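PDB 1O65: protein YiiM from Escherichia coli, which is of unknown function but may, as a MOSC-domain protein, bind molybdenum and act as an oxidoreductase on nitrogenous compounds. Local coordinates for residues H71-R74 against E75-L78; T216-K219 against R220-G224. All blocks are in the same frame, centred on the assembly; numbering follows the deposited sequence.

Contact 1: residues H71-R74 against E75-L78; sequences HYPR and EHYL
With CG turned anti to the backbone N (chi1 -158°), Y72 brings its ring face against the edge of H76, whose own CG sits beside its backbone N (chi1 -55°) and carries the imidazole back toward the strand. The two rings meet in a T-shaped (edge-to-face) pair: the H76 edge points at the Y72 face, CD2 of H76 lying 3.6 Å from CZ of Y72, with planes at 69°. The imidazole is also covered on one face by P73, whose CB makes a CH-pi contact. Y77 joins the aromatic cluster obliquely, its CZ 3.9 Å from CD2 of Y72, and F96 stacks on the Y72 ring. Polar ends of the three rings have partners outside the two segments: NE2 of H76 bonds E107, OH of Y77 bonds E98, and OH of Y72 bonds W80 and the carbonyl of K153. Two backbone bonds close the turn from strand to helix. N of H76 donates to O of P73 at 3.2 Å and N of Y77 to O of R74 at 3.0 Å. Such a short passage from strand into helix, closed by i to i+3 bonds, opens the beta-alpha-beta unit of strand 69-73, helix 75-83 and strand 100-102 in the MOSC domain.

Contact 2: residues T216-K219 against R220-G224; sequences TMQK and RRLSG
Over one face of the R220 guanidinium lies the methyl of M217, CE standing 3.8 Å above the plane and over its centre, while CG2 of T216 approaches obliquely, 3.9 Å from NE. T216 and M217 each run alongside R220, pointing the same way. R220 is extended from CG to NE, whereas M217 bends at chi2 (-63°), and that bend brings its thioether alongside the arginine, with SD 4.1 Å from CD of R220. The buried charge is met from beyond the segment: NH2 of R220 forms a salt bridge with E227 and also bonds the carbonyl of A190. An alanine in place of R220 would probably leave the E227 carboxylate without its charged mate and the M217 methyl without the flat surface it covers. All this rides on the last turns of helix 211-223, within the YiiM-like three-helix domain, where M217 and R221 also pack on helix 197-204. The i to i+4 ladder is regular: N of R220 reaches O of T216, N of R221 reaches O of M217, and N of L222 meets O of Q218 with an N-H...O angle of 161°. On the outer side, Q218 folds back at chi2, placing NE2 3.6 Å from CG of L222. O of K219 takes N of S223 at 3.0 Å and, weakly, its OG, which also hydrogen-bonds N of K225 just beyond the segment. The helix then ends as N of G224 bonds O of R220 at 2.8 Å, the glycine leaving helical geometry with positive phi.

Both contacts are local, yet they differ in setting: contact 1 spans the passage from a strand into a helix, whereas contact 2 lies within the end of a single helix. Their centres are 31 Å apart, with nearest atoms about 18 Å apart, on opposite sides of the chain's centre. Contact 1 comes first along the chain, where strand 69-73 of the mixed sheet passes into helix 75-83 in the MOSC domain. Contact 2 follows much later, on helix 211-223 in the YiiM-like three-helix domain. They share no strand or helix, and each belongs to a separate part of the fold, the beta-rich MOSC portion or the C-terminal helices.

Contact 1: residues H71-R74 against E75-L78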
ATOM      1  N   HIS A  71       0.840   3.508   2.291  1.00 22.40           N
ATOM      2  CA  HIS A  71       1.422   3.104   3.565  1.00 24.57           C
ATOM      3  C   HIS A  71       2.725   2.339   3.361  1.00 25.73           C
ATOM      4  O   HIS A  71       2.752   1.453   2.504  1.00 26.08           O
ATOM      5  CB  HIS A  71       0.435   2.123   4.268  1.00 24.43           C
ATOM      6  CG  HIS A  71       0.695   1.965   5.728  1.00 28.07           C
ATOM      7  ND1 HIS A  71      -0.266   2.259   6.693  1.00 29.27           N
ATOM      8  CD2 HIS A  71       1.813   1.608   6.407  1.00 27.58           C
ATOM      9  CE1 HIS A  71       0.254   2.075   7.894  1.00 28.88           C
ATOM     10  NE2 HIS A  71       1.507   1.676   7.749  1.00 29.97           N
ATOM     11  N   TYR A  72       3.762   2.605   4.155  1.00 25.53           N
ATOM     12  CA  TYR A  72       4.978   1.781   4.040  1.00 25.53           C
ATOM     13  C   TYR A  72       5.473   1.444   5.446  1.00 25.15           C
ATOM     14  O   TYR A  72       5.643   2.287   6.335  1.00 23.64           O
ATOM     15  CB  TYR A  72       6.055   2.387   3.176  1.00 26.68           C
ATOM     16  CG  TYR A  72       7.065   1.410   2.609  1.00 28.38           C
ATOM     17  CD1 TYR A  72       6.713   0.509   1.615  1.00 28.43           C
ATOM     18  CD2 TYR A  72       8.388   1.389   3.060  1.00 27.83           C
ATOM     19  CE1 TYR A  72       7.614  -0.387   1.077  1.00 27.34           C
ATOM     20  CE2 TYR A  72       9.293   0.499   2.529  1.00 28.32           C
ATOM     21  CZ  TYR A  72       8.911  -0.387   1.538  1.00 28.46           C
ATOM     22  OH  TYR A  72       9.825  -1.280   1.020  1.00 26.87           O
ATOM     23  N   PRO A  73       5.616   0.154   5.705  1.00 24.32           N
ATOM     24  CA  PRO A  73       6.074  -0.270   7.020  1.00 24.33           C
ATOM     25  C   PRO A  73       7.517   0.133   7.232  1.00 25.16           C
ATOM     26  O   PRO A  73       8.392  -0.169   6.380  1.00 25.25           O
ATOM     27  CB  PRO A  73       5.894  -1.774   7.010  1.00 24.26           C
ATOM     28  CG  PRO A  73       4.946  -2.071   5.878  1.00 24.96           C
ATOM     29  CD  PRO A  73       5.147  -0.968   4.868  1.00 23.59           C
ATOM     30  N   ARG A  74       7.811   0.788   8.356  1.00 24.04           N
ATOM     31  CA  ARG A  74       9.210   1.084   8.682  1.00 25.40           C
ATOM     32  C   ARG A  74      10.021  -0.205   8.821  1.00 25.24           C
ATOM     33  O   ARG A  74      11.245  -0.140   8.621  1.00 24.42           O
ATOM     34  CB  ARG A  74       9.388   1.909   9.957  1.00 25.68           C
ATOM     35  CG  ARG A  74       8.940   3.362   9.825  1.00 26.52           C
ATOM     36  CD  ARG A  74       9.454   4.229  10.979  1.00 22.73           C
ATOM     37  NE  ARG A  74       8.670   3.982  12.175  1.00 23.70           N
ATOM     38  CZ  ARG A  74       7.524   4.417  12.623  1.00 23.94           C
ATOM     39  NH1 ARG A  74       6.766   5.287  11.968  1.00 22.87           N
ATOM     40  NH2 ARG A  74       7.053   3.999  13.815  1.00 25.01           N
ATOM     41  N   GLU A  75       9.438  -1.344   9.200  1.00 24.05           N
ATOM     42  CA  GLU A  75      10.217  -2.588   9.246  1.00 25.66           C
ATOM     43  C   GLU A  75      11.042  -2.796   7.970  1.00 26.28           C
ATOM     44  O   GLU A  75      12.205  -3.211   8.053  1.00 25.49           O
ATOM     45  CB  GLU A  75       9.299  -3.791   9.444  1.00 24.21           C
ATOM     46  CG  GLU A  75       8.591  -3.928  10.766  1.00 24.89           C
ATOM     47  CD  GLU A  75       7.348  -3.116  11.017  1.00 27.08           C
ATOM     48  OE1 GLU A  75       7.040  -2.135  10.298  1.00 21.36           O
ATOM     49  OE2 GLU A  75       6.623  -3.437  12.016  1.00 26.35           O
ATOM     50  N   HIS A  76      10.554  -2.433   6.773  1.00 25.91           N
ATOM     51  CA  HIS A  76      11.286  -2.683   5.550  1.00 25.81           C
ATOM     52  C   HIS A  76      12.548  -1.871   5.379  1.00 25.78           C
ATOM     53  O   HIS A  76      13.388  -2.256   4.555  1.00 24.70           O
ATOM     54  CB  HIS A  76      10.418  -2.527   4.294  1.00 27.52           C
ATOM     55  CG  HIS A  76       9.178  -3.354   4.281  1.00 26.14           C
ATOM     56  ND1 HIS A  76       9.099  -4.583   4.897  1.00 28.58           N
ATOM     57  CD2 HIS A  76       7.967  -3.123   3.727  1.00 25.81           C
ATOM     58  CE1 HIS A  76       7.876  -5.060   4.762  1.00 29.77           C
ATOM     59  NE2 HIS A  76       7.177  -4.192   4.029  1.00 29.12           N
ATOM     60  N   TYR A  77      12.698  -0.731   6.029  1.00 27.38           N
ATOM     61  CA  TYR A  77      13.924   0.060   5.923  1.00 28.98           C
ATOM     62  C   TYR A  77      15.092  -0.709   6.532  1.00 30.16           C
ATOM     63  O   TYR A  77      16.223  -0.645   6.022  1.00 30.07           O
ATOM     64  CB  TYR A  77      13.765   1.446   6.572  1.00 28.53           C
ATOM     65  CG  TYR A  77      12.834   2.343   5.768  1.00 28.93           C
ATOM     66  CD1 TYR A  77      13.054   2.540   4.416  1.00 27.93           C
ATOM     67  CD2 TYR A  77      11.702   2.925   6.347  1.00 27.76           C
ATOM     68  CE1 TYR A  77      12.220   3.352   3.672  1.00 27.93           C
ATOM     69  CE2 TYR A  77      10.850   3.719   5.604  1.00 25.54           C
ATOM     70  CZ  TYR A  77      11.117   3.933   4.266  1.00 26.00           C
ATOM     71  OH  TYR A  77      10.296   4.715   3.506  1.00 24.59           O
ATOM     72  N   LEU A  78      14.847  -1.416   7.640  1.00 29.73           N
ATOM     73  CA  LEU A  78      15.900  -2.261   8.216  1.00 31.88           C
ATOM     74  C   LEU A  78      16.412  -3.211   7.124  1.00 33.13           C
ATOM     75  O   LEU A  78      17.610  -3.293   6.844  1.00 34.73           O
ATOM     76  CB  LEU A  78      15.356  -3.098   9.373  1.00 30.39           C
ATOM     77  CG  LEU A  78      14.854  -2.301  10.589  1.00 34.84           C
ATOM     78  CD1 LEU A  78      14.142  -3.237  11.568  1.00 33.33           C
ATOM     79  CD2 LEU A  78      16.023  -1.586  11.267  1.00 28.35           C
TER

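Contact 2: residues T216-K219 against R220-G224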
ATOM      1  N   THR A 216      -7.398  -5.802 -13.608  1.00 20.31           N
ATOM      2  CA  THR A 216      -6.271  -6.672 -13.958  1.00 19.85           C
ATOM      3  C   THR A 216      -6.626  -8.142 -13.748  1.00 20.30           C
ATOM      4  O   THR A 216      -6.389  -9.006 -14.596  1.00 19.43           O
ATOM      5  CB  THR A 216      -5.053  -6.353 -13.083  1.00 17.74           C
ATOM      6  OG1 THR A 216      -4.700  -4.987 -13.305  1.00 19.51           O
ATOM      7  CG2 THR A 216      -3.869  -7.262 -13.382  1.00 17.37           C
ATOM      8  N   MET A 217      -7.168  -8.412 -12.552  1.00 19.63           N
ATOM      9  CA  MET A 217      -7.494  -9.812 -12.251  1.00 20.94           C
ATOM     10  C   MET A 217      -8.586 -10.295 -13.167  1.00 19.51           C
ATOM     11  O   MET A 217      -8.441 -11.389 -13.716  1.00 20.16           O
ATOM     12  CB  MET A 217      -7.775 -10.050 -10.774  1.00 19.10           C
ATOM     13  CG  MET A 217      -6.568  -9.670  -9.927  1.00 19.61           C
ATOM     14  SD  MET A 217      -5.133 -10.698 -10.320  1.00 19.93           S
ATOM     15  CE  MET A 217      -3.797  -9.608  -9.863  1.00 16.52           C
ATOM     16  N   GLN A 218      -9.612  -9.467 -13.414  1.00 19.83           N
ATOM     17  CA  GLN A 218     -10.647  -9.952 -14.352  1.00 19.97           C
ATOM     18  C   GLN A 218     -10.056 -10.158 -15.746  1.00 19.89           C
ATOM     19  O   GLN A 218     -10.404 -11.122 -16.434  1.00 18.05           O
ATOM     20  CB  GLN A 218     -11.835  -9.003 -14.403  1.00 21.22           C
ATOM     21  CG  GLN A 218     -12.980  -9.503 -15.281  1.00 23.58           C
ATOM     22  CD  GLN A 218     -13.628 -10.767 -14.772  1.00 26.10           C
ATOM     23  OE1 GLN A 218     -14.329 -10.831 -13.749  1.00 24.93           O
ATOM     24  NE2 GLN A 218     -13.415 -11.854 -15.513  1.00 27.33           N
ATOM     25  N   LYS A 219      -9.152  -9.258 -16.196  1.00 19.33           N
ATOM     26  CA  LYS A 219      -8.536  -9.467 -17.505  1.00 21.93           C
ATOM     27  C   LYS A 219      -7.766 -10.790 -17.541  1.00 21.18           C
ATOM     28  O   LYS A 219      -7.761 -11.434 -18.599  1.00 22.54           O
ATOM     29  CB  LYS A 219      -7.625  -8.373 -18.011  1.00 20.77           C
ATOM     30  CG  LYS A 219      -8.290  -7.038 -18.299  1.00 24.25           C
ATOM     31  CD  LYS A 219      -9.461  -7.204 -19.229  1.00 27.21           C
ATOM     32  CE  LYS A 219      -9.966  -5.856 -19.764  1.00 30.28           C
ATOM     33  NZ  LYS A 219     -11.085  -6.125 -20.722  1.00 30.41           N
ATOM     34  N   ARG A 220      -7.154 -11.196 -16.428  1.00 19.93           N
ATOM     35  CA  ARG A 220      -6.428 -12.470 -16.486  1.00 20.90           C
ATOM     36  C   ARG A 220      -7.380 -13.654 -16.650  1.00 20.81           C
ATOM     37  O   ARG A 220      -7.052 -14.568 -17.413  1.00 18.54           O
ATOM     38  CB  ARG A 220      -5.563 -12.674 -15.241  1.00 20.13           C
ATOM     39  CG  ARG A 220      -4.373 -11.687 -15.211  1.00 20.63           C
ATOM     40  CD  ARG A 220      -3.610 -11.971 -13.905  1.00 21.64           C
ATOM     41  NE  ARG A 220      -2.616 -10.956 -13.627  1.00 21.36           N
ATOM     42  CZ  ARG A 220      -1.691 -11.092 -12.681  1.00 21.52           C
ATOM     43  NH1 ARG A 220      -1.671 -12.213 -11.956  1.00 20.94           N
ATOM     44  NH2 ARG A 220      -0.808 -10.133 -12.491  1.00 19.50           N
ATOM     45  N   ARG A 221      -8.535 -13.630 -15.978  1.00 19.59           N
ATOM     46  CA  ARG A 221      -9.444 -14.770 -16.073  1.00 21.84           C
ATOM     47  C   ARG A 221      -9.926 -14.970 -17.512  1.00 22.83           C
ATOM     48  O   ARG A 221      -9.953 -16.113 -17.958  1.00 22.03           O
ATOM     49  CB  ARG A 221     -10.648 -14.700 -15.132  1.00 17.57           C
ATOM     50  CG  ARG A 221     -10.289 -14.420 -13.674  1.00 19.72           C
ATOM     51  CD  ARG A 221     -11.444 -14.677 -12.740  1.00 18.34           C
ATOM     52  NE  ARG A 221     -11.839 -16.096 -12.686  1.00 15.93           N
ATOM     53  CZ  ARG A 221     -13.051 -16.457 -12.284  1.00 18.14           C
ATOM     54  NH1 ARG A 221     -13.931 -15.499 -11.920  1.00 18.26           N
ATOM     55  NH2 ARG A 221     -13.390 -17.739 -12.241  1.00 17.13           N
ATOM     56  N   LEU A 222     -10.237 -13.872 -18.199  1.00 23.87           N
ATOM     57  CA  LEU A 222     -10.768 -13.948 -19.549  1.00 25.33           C
ATOM     58  C   LEU A 222      -9.724 -14.215 -20.613  1.00 25.79           C
ATOM     59  O   LEU A 222      -9.993 -14.916 -21.589  1.00 26.60           O
ATOM     60  CB  LEU A 222     -11.551 -12.662 -19.874  1.00 23.77           C
ATOM     61  CG  LEU A 222     -12.856 -12.499 -19.058  1.00 25.02           C
ATOM     62  CD1 LEU A 222     -13.391 -11.086 -19.194  1.00 22.28           C
ATOM     63  CD2 LEU A 222     -13.903 -13.493 -19.552  1.00 24.22           C
ATOM     64  N   SER A 223      -8.503 -13.713 -20.413  1.00 25.20           N
ATOM     65  CA  SER A 223      -7.464 -13.919 -21.410  1.00 24.57           C
ATOM     66  C   SER A 223      -6.735 -15.228 -21.183  1.00 24.32           C
ATOM     67  O   SER A 223      -6.161 -15.796 -22.108  1.00 23.64           O
ATOM     68  CB  SER A 223      -6.461 -12.742 -21.394  1.00 23.28           C
ATOM     69  OG  SER A 223      -5.550 -12.926 -20.326  1.00 22.06           O
ATOM     70  N   GLY A 224      -6.726 -15.709 -19.942  1.00 24.27           N
ATOM     71  CA  GLY A 224      -6.003 -16.954 -19.635  1.00 23.04           C
ATOM     72  C   GLY A 224      -4.514 -16.636 -19.558  1.00 22.98           C
ATOM     73  O   GLY A 224      -3.669 -17.521 -19.637  1.00 22.92           O
TER